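Local coordinates for G protein coupled receptor (Arabidopsis thaliana, PDB 3T33), which is a zinc-binding LanC-like protein that may play a role in abscisic acid signalling, at residues Y341-S345 and A408-E414. Numbering follows the deposited sequence.
Sequences YVFLS and ALFPGYE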
loop_
_atom_site.group_PDB
_atom_site.type_symbol
_atom_site.label_atom_id
_atom_site.label_comp_id
_atom_site.label_asym_id
_atom_site.label_seq_id
_atom_site.Cartn_x
_atom_site.Cartn_y
_atom_site.Cartn_z
ATOM N N TYR A 341 6.846 3.295 -2.077
ATOM C CA TYR A 341 6.330 2.199 -2.904
ATOM C C TYR A 341 6.097 2.637 -4.309
ATOM O O TYR A 341 6.147 1.819 -5.264
ATOM C CB TYR A 341 5.034 1.602 -2.317
ATOM C CG TYR A 341 5.290 0.563 -1.207
ATOM C CD1 TYR A 341 5.648 -0.746 -1.511
ATOM C CD2 TYR A 341 5.213 0.920 0.131
ATOM C CE1 TYR A 341 5.922 -1.676 -0.473
ATOM C CE2 TYR A 341 5.497 -0.000 1.156
ATOM C CZ TYR A 341 5.810 -1.287 0.853
ATOM O OH TYR A 341 6.050 -2.214 1.867
ATOM N N VAL A 342 5.843 3.914 -4.498
ATOM C CA VAL A 342 5.784 4.366 -5.901
ATOM C C VAL A 342 7.083 4.007 -6.654
ATOM O O VAL A 342 7.041 3.400 -7.740
ATOM C CB VAL A 342 5.517 5.896 -6.007
ATOM C CG1 VAL A 342 5.548 6.305 -7.437
ATOM C CG2 VAL A 342 4.137 6.227 -5.464
ATOM N N PHE A 343 8.238 4.332 -6.071
ATOM C CA PHE A 343 9.503 4.007 -6.749
ATOM C C PHE A 343 9.780 2.541 -6.899
ATOM O O PHE A 343 10.189 2.097 -7.943
ATOM C CB PHE A 343 10.647 4.787 -6.088
ATOM C CG PHE A 343 10.307 6.235 -5.909
ATOM C CD1 PHE A 343 9.861 6.975 -7.004
ATOM C CD2 PHE A 343 10.371 6.839 -4.660
ATOM C CE1 PHE A 343 9.561 8.324 -6.869
ATOM C CE2 PHE A 343 10.076 8.168 -4.499
ATOM C CZ PHE A 343 9.636 8.925 -5.593
ATOM N N LEU A 344 9.531 1.783 -5.846
ATOM C CA LEU A 344 9.536 0.323 -5.880
ATOM C C LEU A 344 8.624 -0.216 -6.943
ATOM O O LEU A 344 8.973 -1.183 -7.617
ATOM C CB LEU A 344 9.073 -0.254 -4.551
ATOM C CG LEU A 344 10.096 0.061 -3.479
ATOM C CD1 LEU A 344 9.555 -0.434 -2.103
ATOM C CD2 LEU A 344 11.476 -0.561 -3.775
ATOM N N SER A 345 7.483 0.399 -7.137
ATOM C CA SER A 345 6.579 -0.117 -8.146
ATOM C C SER A 345 7.122 0.120 -9.562
ATOM O O SER A 345 6.946 -0.704 -10.455
ATOM C CB SER A 345 5.168 0.530 -8.019
ATOM O OG SER A 345 4.163 -0.352 -8.582
ATOM N N ALA A 408 8.539 -6.332 -3.302
ATOM C CA ALA A 408 7.826 -5.373 -2.452
ATOM C C ALA A 408 6.488 -4.960 -3.017
ATOM O O ALA A 408 6.431 -4.519 -4.153
ATOM C CB ALA A 408 8.649 -4.151 -2.251
ATOM N N LEU A 409 5.440 -5.145 -2.207
ATOM C CA LEU A 409 4.035 -4.788 -2.514
ATOM C C LEU A 409 3.402 -3.813 -1.496
ATOM O O LEU A 409 3.417 -4.127 -0.335
ATOM C CB LEU A 409 3.200 -6.061 -2.559
ATOM C CG LEU A 409 3.677 -7.038 -3.650
ATOM C CD1 LEU A 409 2.987 -8.458 -3.507
ATOM C CD2 LEU A 409 3.457 -6.480 -5.073
ATOM N N PHE A 410 2.857 -2.652 -1.928
ATOM C CA PHE A 410 2.189 -1.724 -0.983
ATOM C C PHE A 410 1.093 -2.529 -0.196
ATOM O O PHE A 410 0.261 -3.174 -0.800
ATOM C CB PHE A 410 1.591 -0.535 -1.720
ATOM C CG PHE A 410 1.002 0.547 -0.814
ATOM C CD1 PHE A 410 -0.188 0.362 -0.129
ATOM C CD2 PHE A 410 1.612 1.771 -0.706
ATOM C CE1 PHE A 410 -0.740 1.396 0.682
ATOM C CE2 PHE A 410 1.077 2.780 0.115
ATOM C CZ PHE A 410 -0.112 2.566 0.802
ATOM N N PRO A 411 1.174 -2.546 1.153
ATOM C CA PRO A 411 0.301 -3.430 1.978
ATOM C C PRO A 411 -1.187 -3.095 1.751
ATOM O O PRO A 411 -1.589 -1.909 1.794
ATOM C CB PRO A 411 0.718 -3.109 3.410
ATOM C CG PRO A 411 1.253 -1.701 3.344
ATOM C CD PRO A 411 1.840 -1.500 1.942
ATOM N N GLY A 412 -1.998 -4.101 1.449
ATOM C CA GLY A 412 -3.409 -3.834 1.250
ATOM C C GLY A 412 -3.728 -3.123 -0.067
ATOM O O GLY A 412 -4.861 -2.708 -0.277
ATOM N N TYR A 413 -2.728 -2.992 -0.948
ATOM C CA TYR A 413 -2.965 -2.364 -2.236
ATOM C C TYR A 413 -2.475 -3.201 -3.415
ATOM O O TYR A 413 -3.254 -3.645 -4.271
ATOM C CB TYR A 413 -2.412 -0.946 -2.312
ATOM C CG TYR A 413 -3.142 -0.124 -3.395
ATOM C CD1 TYR A 413 -4.499 0.294 -3.196
ATOM C CD2 TYR A 413 -2.523 0.192 -4.613
ATOM C CE1 TYR A 413 -5.195 1.060 -4.163
ATOM C CE2 TYR A 413 -3.197 0.967 -5.613
ATOM C CZ TYR A 413 -4.535 1.382 -5.385
ATOM O OH TYR A 413 -5.225 2.079 -6.367
ATOM N N GLU A 414 -1.178 -3.449 -3.454
ATOM C CA GLU A 414 -0.622 -4.274 -4.530
ATOM C C GLU A 414 -0.661 -5.756 -4.247
ATOM O O GLU A 414 -0.408 -6.252 -3.158
ATOM C CB GLU A 414 0.834 -3.824 -4.847
ATOM C CG GLU A 414 0.908 -2.428 -5.364
ATOM C CD GLU A 414 2.328 -1.950 -5.636
ATOM O OE1 GLU A 414 3.112 -1.820 -4.657
ATOM O OE2 GLU A 414 2.649 -1.702 -6.831
#
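Tyr-341, on helix 336-350, has the largest area covered by the loop, 106 Å². Phe-410 CA lies 3.7 Å from the centroid of the Tyr-341 ring, 15° off its normal, a CH-pi contact, while the two rings form an offset edge-to-face pair, Phe-410 giving the edge (centroids 5.5 Å apart, planes at 67°). Tyr-341 CE2 meets Pro-411 CD (4.0 Å), and the tyrosine OH hydrogen-bonds Asp-401. In this LanC-like alpha/alpha toroid, the C-terminal loop runs inside, beside the metal site: seven of eight touching residues are buried, the contact centre is about 5 Å from the chain's, and the Phe-410 side chain is about 6 Å from that of zinc ligand Cys-333. Leu-344 CD1 packs on Ala-408 CB (3.8 Å). Ser-345 OG donates to Glu-414 OE2 (2.7 Å), which also salt-bridges Arg-348. Glu-414 OE1 accepts a hydrogen bond from Phe-410 N (2.9 Å, 174°), over the type II beta turn 410-413, whose Tyr-413 N bonds Phe-410 O (3.0 Å) and whose positive Gly-412 phi (73°) suits glycine.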